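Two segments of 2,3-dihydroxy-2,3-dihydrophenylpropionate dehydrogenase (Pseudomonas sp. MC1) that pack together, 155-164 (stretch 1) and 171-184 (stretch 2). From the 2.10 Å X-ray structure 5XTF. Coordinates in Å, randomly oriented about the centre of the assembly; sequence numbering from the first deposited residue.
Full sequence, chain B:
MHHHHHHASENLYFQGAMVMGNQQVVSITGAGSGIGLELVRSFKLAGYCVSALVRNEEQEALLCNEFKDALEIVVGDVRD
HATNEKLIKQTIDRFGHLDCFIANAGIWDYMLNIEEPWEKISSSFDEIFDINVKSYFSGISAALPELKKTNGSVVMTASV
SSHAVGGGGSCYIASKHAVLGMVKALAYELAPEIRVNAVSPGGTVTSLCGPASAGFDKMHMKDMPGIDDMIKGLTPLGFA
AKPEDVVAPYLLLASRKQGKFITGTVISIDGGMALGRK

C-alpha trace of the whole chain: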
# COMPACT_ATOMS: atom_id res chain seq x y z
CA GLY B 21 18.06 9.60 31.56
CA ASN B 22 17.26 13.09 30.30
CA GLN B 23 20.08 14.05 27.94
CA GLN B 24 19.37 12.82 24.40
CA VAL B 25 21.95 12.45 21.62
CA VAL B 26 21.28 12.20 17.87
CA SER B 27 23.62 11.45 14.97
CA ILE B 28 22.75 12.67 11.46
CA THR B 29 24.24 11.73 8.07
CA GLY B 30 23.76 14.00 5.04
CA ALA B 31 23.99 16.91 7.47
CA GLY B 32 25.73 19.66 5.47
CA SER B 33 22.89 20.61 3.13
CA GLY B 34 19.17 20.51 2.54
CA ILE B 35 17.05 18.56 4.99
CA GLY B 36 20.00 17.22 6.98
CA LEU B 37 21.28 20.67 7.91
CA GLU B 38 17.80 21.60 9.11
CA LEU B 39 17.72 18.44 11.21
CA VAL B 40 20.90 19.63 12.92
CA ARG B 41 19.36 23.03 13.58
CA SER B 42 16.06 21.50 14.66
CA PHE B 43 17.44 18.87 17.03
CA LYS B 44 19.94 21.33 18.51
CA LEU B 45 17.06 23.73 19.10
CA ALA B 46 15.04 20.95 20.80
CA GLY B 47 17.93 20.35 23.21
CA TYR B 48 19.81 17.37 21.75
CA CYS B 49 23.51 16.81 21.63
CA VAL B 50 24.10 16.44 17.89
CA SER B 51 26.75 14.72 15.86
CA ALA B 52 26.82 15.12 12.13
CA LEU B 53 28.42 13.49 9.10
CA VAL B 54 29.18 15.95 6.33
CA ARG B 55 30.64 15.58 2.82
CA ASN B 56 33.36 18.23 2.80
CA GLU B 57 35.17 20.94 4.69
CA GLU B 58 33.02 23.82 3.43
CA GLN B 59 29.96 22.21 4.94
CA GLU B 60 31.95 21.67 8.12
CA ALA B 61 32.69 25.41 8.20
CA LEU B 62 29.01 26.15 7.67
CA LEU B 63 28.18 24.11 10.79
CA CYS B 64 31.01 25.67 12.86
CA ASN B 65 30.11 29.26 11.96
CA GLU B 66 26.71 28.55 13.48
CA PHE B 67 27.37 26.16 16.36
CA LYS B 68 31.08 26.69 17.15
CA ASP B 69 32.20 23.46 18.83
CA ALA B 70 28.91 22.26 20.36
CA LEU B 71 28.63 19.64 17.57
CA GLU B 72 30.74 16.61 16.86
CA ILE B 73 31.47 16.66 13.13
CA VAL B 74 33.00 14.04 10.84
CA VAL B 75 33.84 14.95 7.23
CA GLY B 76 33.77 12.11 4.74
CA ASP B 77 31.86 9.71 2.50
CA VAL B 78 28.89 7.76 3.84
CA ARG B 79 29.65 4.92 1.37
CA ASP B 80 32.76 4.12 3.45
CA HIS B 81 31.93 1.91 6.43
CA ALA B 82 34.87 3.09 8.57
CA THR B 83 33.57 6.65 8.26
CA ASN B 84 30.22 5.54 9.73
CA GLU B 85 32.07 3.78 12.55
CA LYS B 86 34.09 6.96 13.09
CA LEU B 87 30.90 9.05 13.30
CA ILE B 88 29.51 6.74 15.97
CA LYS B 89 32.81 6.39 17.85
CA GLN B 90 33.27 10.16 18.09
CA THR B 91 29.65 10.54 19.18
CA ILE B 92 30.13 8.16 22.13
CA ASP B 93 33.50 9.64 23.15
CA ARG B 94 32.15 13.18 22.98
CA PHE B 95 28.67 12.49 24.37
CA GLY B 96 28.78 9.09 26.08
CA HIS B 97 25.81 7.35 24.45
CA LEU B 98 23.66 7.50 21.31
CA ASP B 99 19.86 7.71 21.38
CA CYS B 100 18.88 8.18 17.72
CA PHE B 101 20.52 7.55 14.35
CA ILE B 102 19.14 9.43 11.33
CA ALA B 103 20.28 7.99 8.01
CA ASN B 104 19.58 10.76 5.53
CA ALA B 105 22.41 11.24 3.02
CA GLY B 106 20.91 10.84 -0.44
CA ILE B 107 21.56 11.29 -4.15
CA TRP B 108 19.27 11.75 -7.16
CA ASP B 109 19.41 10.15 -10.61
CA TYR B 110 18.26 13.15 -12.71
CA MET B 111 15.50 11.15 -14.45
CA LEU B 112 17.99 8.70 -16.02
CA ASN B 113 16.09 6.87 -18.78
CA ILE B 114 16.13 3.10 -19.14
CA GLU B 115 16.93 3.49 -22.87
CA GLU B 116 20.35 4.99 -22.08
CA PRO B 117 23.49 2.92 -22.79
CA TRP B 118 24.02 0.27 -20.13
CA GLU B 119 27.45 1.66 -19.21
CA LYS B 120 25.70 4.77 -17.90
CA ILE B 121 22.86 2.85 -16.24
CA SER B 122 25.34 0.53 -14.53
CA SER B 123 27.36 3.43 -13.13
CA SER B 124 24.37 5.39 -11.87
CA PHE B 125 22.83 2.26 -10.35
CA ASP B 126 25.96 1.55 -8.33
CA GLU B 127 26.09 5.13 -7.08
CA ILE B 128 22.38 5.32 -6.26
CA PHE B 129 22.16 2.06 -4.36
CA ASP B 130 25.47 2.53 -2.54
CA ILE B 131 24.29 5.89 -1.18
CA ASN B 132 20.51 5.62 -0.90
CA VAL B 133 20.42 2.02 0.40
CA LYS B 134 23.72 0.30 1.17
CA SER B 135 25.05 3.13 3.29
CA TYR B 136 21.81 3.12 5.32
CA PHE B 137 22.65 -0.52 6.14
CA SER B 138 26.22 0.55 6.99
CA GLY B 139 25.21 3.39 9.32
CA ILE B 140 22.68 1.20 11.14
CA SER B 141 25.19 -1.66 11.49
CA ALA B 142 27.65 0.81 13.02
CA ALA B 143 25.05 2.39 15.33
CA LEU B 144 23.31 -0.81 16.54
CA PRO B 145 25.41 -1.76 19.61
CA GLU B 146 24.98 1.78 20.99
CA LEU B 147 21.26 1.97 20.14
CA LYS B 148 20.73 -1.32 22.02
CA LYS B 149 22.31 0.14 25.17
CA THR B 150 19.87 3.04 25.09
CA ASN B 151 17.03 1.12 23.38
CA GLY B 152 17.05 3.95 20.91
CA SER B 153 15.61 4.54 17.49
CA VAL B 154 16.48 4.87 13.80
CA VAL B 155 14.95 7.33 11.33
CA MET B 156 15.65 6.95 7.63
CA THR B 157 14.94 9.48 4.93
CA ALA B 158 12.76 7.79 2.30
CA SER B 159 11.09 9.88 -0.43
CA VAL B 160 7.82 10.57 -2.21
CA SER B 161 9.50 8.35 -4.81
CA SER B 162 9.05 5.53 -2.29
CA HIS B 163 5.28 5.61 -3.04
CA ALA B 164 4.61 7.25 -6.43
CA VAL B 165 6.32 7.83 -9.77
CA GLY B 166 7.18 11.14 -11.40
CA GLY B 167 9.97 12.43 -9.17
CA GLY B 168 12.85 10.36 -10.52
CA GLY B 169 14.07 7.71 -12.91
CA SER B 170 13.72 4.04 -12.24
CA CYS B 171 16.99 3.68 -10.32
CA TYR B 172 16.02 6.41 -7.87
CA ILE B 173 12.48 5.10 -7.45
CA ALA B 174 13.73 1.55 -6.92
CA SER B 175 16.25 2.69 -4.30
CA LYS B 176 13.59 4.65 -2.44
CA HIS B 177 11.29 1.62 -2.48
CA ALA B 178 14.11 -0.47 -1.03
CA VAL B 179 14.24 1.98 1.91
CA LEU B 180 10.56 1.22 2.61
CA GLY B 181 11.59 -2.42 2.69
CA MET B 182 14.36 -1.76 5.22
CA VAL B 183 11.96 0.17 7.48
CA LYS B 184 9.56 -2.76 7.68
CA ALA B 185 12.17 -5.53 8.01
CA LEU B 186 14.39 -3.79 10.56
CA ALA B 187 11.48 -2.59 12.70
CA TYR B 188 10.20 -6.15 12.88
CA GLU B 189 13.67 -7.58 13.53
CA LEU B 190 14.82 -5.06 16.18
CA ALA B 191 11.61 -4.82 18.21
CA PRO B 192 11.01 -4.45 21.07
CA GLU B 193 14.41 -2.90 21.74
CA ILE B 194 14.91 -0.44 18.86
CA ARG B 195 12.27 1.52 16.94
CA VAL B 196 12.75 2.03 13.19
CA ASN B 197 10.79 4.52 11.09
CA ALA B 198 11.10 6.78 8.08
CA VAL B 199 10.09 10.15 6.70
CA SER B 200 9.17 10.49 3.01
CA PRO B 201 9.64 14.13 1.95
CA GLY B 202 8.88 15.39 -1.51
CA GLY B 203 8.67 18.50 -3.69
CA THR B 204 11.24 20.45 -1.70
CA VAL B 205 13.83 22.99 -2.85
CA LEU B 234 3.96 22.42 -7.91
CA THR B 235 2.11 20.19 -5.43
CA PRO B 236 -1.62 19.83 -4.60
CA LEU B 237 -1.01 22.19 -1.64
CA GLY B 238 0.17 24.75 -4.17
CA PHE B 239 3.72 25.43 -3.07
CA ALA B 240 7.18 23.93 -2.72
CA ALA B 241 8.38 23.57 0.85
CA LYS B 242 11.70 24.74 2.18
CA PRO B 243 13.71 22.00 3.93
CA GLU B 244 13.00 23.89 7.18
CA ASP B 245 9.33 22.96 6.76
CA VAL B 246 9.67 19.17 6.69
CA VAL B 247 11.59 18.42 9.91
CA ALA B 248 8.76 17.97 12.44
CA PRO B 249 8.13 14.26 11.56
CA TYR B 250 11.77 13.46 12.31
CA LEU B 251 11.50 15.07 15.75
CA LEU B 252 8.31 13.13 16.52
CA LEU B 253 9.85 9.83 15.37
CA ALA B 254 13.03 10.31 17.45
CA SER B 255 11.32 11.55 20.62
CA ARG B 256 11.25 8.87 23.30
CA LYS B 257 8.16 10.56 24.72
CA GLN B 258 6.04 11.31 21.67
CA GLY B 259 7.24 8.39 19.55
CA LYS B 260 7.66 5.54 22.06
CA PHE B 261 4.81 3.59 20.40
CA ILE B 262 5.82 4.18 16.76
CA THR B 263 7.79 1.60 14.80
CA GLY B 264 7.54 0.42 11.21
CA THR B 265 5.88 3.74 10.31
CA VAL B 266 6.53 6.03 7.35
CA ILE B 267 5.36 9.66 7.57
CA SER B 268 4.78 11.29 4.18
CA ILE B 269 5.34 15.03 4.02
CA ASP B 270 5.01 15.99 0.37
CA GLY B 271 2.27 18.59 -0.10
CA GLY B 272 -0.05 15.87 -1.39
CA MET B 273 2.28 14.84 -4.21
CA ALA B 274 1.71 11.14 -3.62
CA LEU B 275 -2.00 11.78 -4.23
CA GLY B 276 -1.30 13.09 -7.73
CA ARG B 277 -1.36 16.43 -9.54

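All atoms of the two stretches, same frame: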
# COMPACT_ATOMS: atom_id res chain seq x y z
N VAL B 155 15.82 6.67 12.31
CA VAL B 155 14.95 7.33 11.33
C VAL B 155 15.71 7.38 10.03
O VAL B 155 16.84 7.87 9.99
CB VAL B 155 14.53 8.74 11.75
CG1 VAL B 155 13.45 9.25 10.80
CG2 VAL B 155 14.05 8.76 13.19
N MET B 156 15.10 6.87 8.96
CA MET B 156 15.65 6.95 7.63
C MET B 156 14.88 7.97 6.81
O MET B 156 13.66 8.15 6.98
CB MET B 156 15.60 5.59 6.92
CG MET B 156 16.58 4.56 7.47
SD MET B 156 16.27 2.91 6.81
CE MET B 156 15.20 2.21 8.05
N THR B 157 15.58 8.64 5.93
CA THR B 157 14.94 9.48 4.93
C THR B 157 14.57 8.59 3.74
O THR B 157 15.45 8.03 3.07
CB THR B 157 15.85 10.63 4.52
OG1 THR B 157 16.06 11.51 5.64
CG2 THR B 157 15.26 11.41 3.36
N ALA B 158 13.27 8.42 3.51
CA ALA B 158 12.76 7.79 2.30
C ALA B 158 12.54 8.89 1.28
O ALA B 158 13.42 9.72 1.08
CB ALA B 158 11.48 7.00 2.60
N SER B 159 11.36 8.93 0.65
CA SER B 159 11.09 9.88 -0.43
C SER B 159 9.64 9.72 -0.88
O SER B 159 9.01 8.67 -0.66
CB SER B 159 12.06 9.67 -1.60
OG SER B 159 11.77 10.51 -2.70
N VAL B 160 9.10 10.76 -1.53
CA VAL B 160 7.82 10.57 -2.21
C VAL B 160 7.97 9.54 -3.31
O VAL B 160 7.00 8.84 -3.67
CB VAL B 160 7.27 11.91 -2.78
CG1 VAL B 160 8.14 12.43 -3.89
CG2 VAL B 160 5.82 11.73 -3.27
N SER B 161 9.18 9.39 -3.85
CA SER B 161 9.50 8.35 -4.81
C SER B 161 9.41 6.95 -4.22
O SER B 161 9.45 5.97 -4.98
CB SER B 161 10.90 8.58 -5.38
OG SER B 161 10.94 9.71 -6.24
N SER B 162 9.31 6.83 -2.90
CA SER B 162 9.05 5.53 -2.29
C SER B 162 7.62 5.05 -2.53
O SER B 162 7.34 3.87 -2.34
CB SER B 162 9.31 5.58 -0.79
OG SER B 162 10.61 6.07 -0.50
N HIS B 163 6.70 5.94 -2.92
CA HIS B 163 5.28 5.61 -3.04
C HIS B 163 4.73 5.83 -4.44
O HIS B 163 3.90 5.03 -4.89
CB HIS B 163 4.45 6.45 -2.03
CG HIS B 163 5.11 6.60 -0.69
ND1 HIS B 163 5.14 5.58 0.24
CD2 HIS B 163 5.79 7.63 -0.15
CE1 HIS B 163 5.81 5.99 1.31
NE2 HIS B 163 6.21 7.23 1.10
N ALA B 164 5.16 6.88 -5.13
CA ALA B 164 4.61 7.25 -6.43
C ALA B 164 5.74 7.44 -7.43
O ALA B 164 6.92 7.49 -7.07
CB ALA B 164 3.75 8.52 -6.33
N CYS B 171 16.01 3.98 -11.37
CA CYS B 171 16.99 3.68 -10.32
C CYS B 171 16.61 4.37 -9.02
O CYS B 171 16.51 3.72 -7.97
CB CYS B 171 18.40 4.11 -10.75
SG CYS B 171 18.97 3.28 -12.25
N TYR B 172 16.37 5.68 -9.07
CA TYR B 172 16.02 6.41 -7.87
C TYR B 172 14.77 5.83 -7.22
O TYR B 172 14.76 5.59 -6.01
CB TYR B 172 15.84 7.90 -8.17
CG TYR B 172 15.58 8.76 -6.94
CD1 TYR B 172 16.64 9.19 -6.12
CD2 TYR B 172 14.29 9.14 -6.59
CE1 TYR B 172 16.40 9.97 -4.99
CE2 TYR B 172 14.05 9.94 -5.46
CZ TYR B 172 15.11 10.34 -4.67
OH TYR B 172 14.84 11.11 -3.56
N ILE B 173 13.73 5.57 -8.02
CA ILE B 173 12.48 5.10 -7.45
C ILE B 173 12.66 3.72 -6.83
O ILE B 173 12.11 3.43 -5.76
CB ILE B 173 11.36 5.12 -8.50
CG1 ILE B 173 11.02 6.57 -8.82
CG2 ILE B 173 10.14 4.41 -7.97
CD1 ILE B 173 9.95 6.74 -9.83
N ALA B 174 13.47 2.87 -7.47
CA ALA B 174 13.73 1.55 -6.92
C ALA B 174 14.52 1.64 -5.62
O ALA B 174 14.25 0.90 -4.67
CB ALA B 174 14.47 0.70 -7.95
N SER B 175 15.49 2.56 -5.54
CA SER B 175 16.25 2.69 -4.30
C SER B 175 15.36 3.20 -3.17
O SER B 175 15.47 2.75 -2.03
CB SER B 175 17.45 3.61 -4.49
OG SER B 175 17.09 4.98 -4.60
N LYS B 176 14.46 4.12 -3.48
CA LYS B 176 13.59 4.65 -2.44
C LYS B 176 12.53 3.64 -2.02
O LYS B 176 12.09 3.66 -0.87
CB LYS B 176 12.97 5.96 -2.92
CG LYS B 176 14.03 7.10 -2.91
CD LYS B 176 14.62 7.29 -1.49
CE LYS B 176 15.55 8.48 -1.42
NZ LYS B 176 16.04 8.69 -0.02
N HIS B 177 12.13 2.73 -2.92
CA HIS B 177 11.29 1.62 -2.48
C HIS B 177 12.05 0.65 -1.60
O HIS B 177 11.50 0.11 -0.63
CB HIS B 177 10.69 0.90 -3.68
CG HIS B 177 9.47 1.57 -4.22
ND1 HIS B 177 9.52 2.74 -4.94
CD2 HIS B 177 8.16 1.23 -4.14
CE1 HIS B 177 8.29 3.09 -5.28
NE2 HIS B 177 7.45 2.19 -4.81
N ALA B 178 13.33 0.39 -1.91
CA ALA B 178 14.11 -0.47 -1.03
C ALA B 178 14.16 0.08 0.39
O ALA B 178 14.10 -0.69 1.36
CB ALA B 178 15.52 -0.66 -1.61
N VAL B 179 14.22 1.41 0.56
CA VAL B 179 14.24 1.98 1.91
C VAL B 179 12.96 1.62 2.67
O VAL B 179 13.01 1.22 3.84
CB VAL B 179 14.47 3.51 1.87
CG1 VAL B 179 14.48 4.06 3.26
CG2 VAL B 179 15.81 3.84 1.18
N LEU B 180 11.80 1.72 2.00
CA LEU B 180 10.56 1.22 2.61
C LEU B 180 10.71 -0.21 3.08
O LEU B 180 10.18 -0.58 4.13
CB LEU B 180 9.40 1.28 1.63
CG LEU B 180 8.97 2.63 1.10
CD1 LEU B 180 7.66 2.42 0.35
CD2 LEU B 180 8.82 3.63 2.22
N GLY B 181 11.41 -1.03 2.30
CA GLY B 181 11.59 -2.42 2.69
C GLY B 181 12.43 -2.55 3.94
O GLY B 181 12.10 -3.33 4.84
N MET B 182 13.52 -1.78 4.02
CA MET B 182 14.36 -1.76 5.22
C MET B 182 13.57 -1.36 6.45
O MET B 182 13.74 -1.95 7.52
CB MET B 182 15.53 -0.80 5.03
CG MET B 182 16.41 -1.07 3.87
SD MET B 182 17.68 0.22 3.78
CE MET B 182 18.61 -0.07 5.29
N VAL B 183 12.75 -0.31 6.34
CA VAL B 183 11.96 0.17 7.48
C VAL B 183 11.11 -0.96 8.05
O VAL B 183 11.04 -1.15 9.27
CB VAL B 183 11.08 1.37 7.08
CG1 VAL B 183 10.17 1.70 8.21
CG2 VAL B 183 11.93 2.57 6.73
N LYS B 184 10.44 -1.71 7.18
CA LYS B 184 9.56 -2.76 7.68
C LYS B 184 10.35 -3.93 8.25
O LYS B 184 9.99 -4.47 9.30
CB LYS B 184 8.64 -3.25 6.57
CG LYS B 184 7.85 -2.16 5.88
CD LYS B 184 6.67 -2.77 5.14
CE LYS B 184 6.33 -2.03 3.84
NZ LYS B 184 5.51 -2.94 2.97

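Strand 155-157 runs almost antiparallel to helix 171-184, with 169° between their N-to-C directions and 9.5 Å between the axes at closest approach, a spacing wide enough for a layer of side chains. Beyond the strand the chain turns through Ala-158 and Ser-159 into a 3-10 segment, 160-162, and here the backbones close up: CA of Ser-162 lies 4.5 Å from CA of His-177, and CA of Ser-161 lies 5.1 Å from CA of Ile-173. Together the stretches bury 678 Å², both sides summed. Apolar contacts around Met-156 fill the wider gap, while the closer backbones at the 3-10 segment bring serines against the helix.

At the strand end Met-156 is the principal bump. Its CA-to-CB bond points toward the helix, while that of Val-155 points away and makes no contact. The flexible thioether chain drops among Val-179 and, one turn on, Met-182 and Val-183: Met-156 CB rests 4.1 Å from Val-179 CG1, Met-156 SD 4.1 Å from Met-182 CE, and Met-156 CE presses to 3.5 Å from Val-183 CG2. Val-179 CG1 also reaches past the strand, 4.3 Å from Ala-158 CB. That small methyl also meets Leu-180, with Ala-158 CB 4.3 Å from Leu-180 CD2.

Lys-176 points toward stretch 1 and reaches along the turn, its last two torsions both t. This carries its ammonium to the backbone carbonyls where the strand ends: NZ of Lys-176 donates to O of Ala-158 at 3.0 Å and, more weakly, to O of Thr-157 at 3.2 Å. Along the way its aliphatic part packs on the turn, with Lys-176 CG 3.5 Å from Ser-159 CB, so one buried side chain supplies both apolar filling and a charge for the carbonyls.

The small serines let the turn come close to the helix. Ser-159 OG and Tyr-172 OH share a hydrogen bond of 3.2 Å; the same Ser-159 OG accepts from Ser-161 N at 3.0 Å, so the atom that meets the tyrosine is also held within its own turn. Ser-161 OG sits at the edge of the tyrosine ring, 3.2 Å from Tyr-172 CE2, and Ser-161 CB lies 4.0 Å from Ile-173 CG1. Ser-162 OG donates to the helix carbonyl Lys-176 O at 2.9 Å, a carbonyl whose bond within the helix, from Leu-180 N, is long and weak at 3.5 Å.

Ser-162 settles against two side chains. Ser-162 O lies over one face of the His-177 ring, 3.0 Å from His-177 NE2, but the angle is too poor for a hydrogen bond; NE2 is bonded elsewhere in the structure, and His-177 ND1 donates to Ile-173 O at 2.8 Å, holding the ring against its own helix. Leu-180 fills the space beside it: Leu-180 CD1 comes within 3.1 Å of Ser-162 O, and Leu-180 CG within 3.5 Å of Ser-162 CB. His-163 starts out pointing away, yet its ring returns to this leucine, with CE1 of His-163 3.9 Å from CD2 of Leu-180.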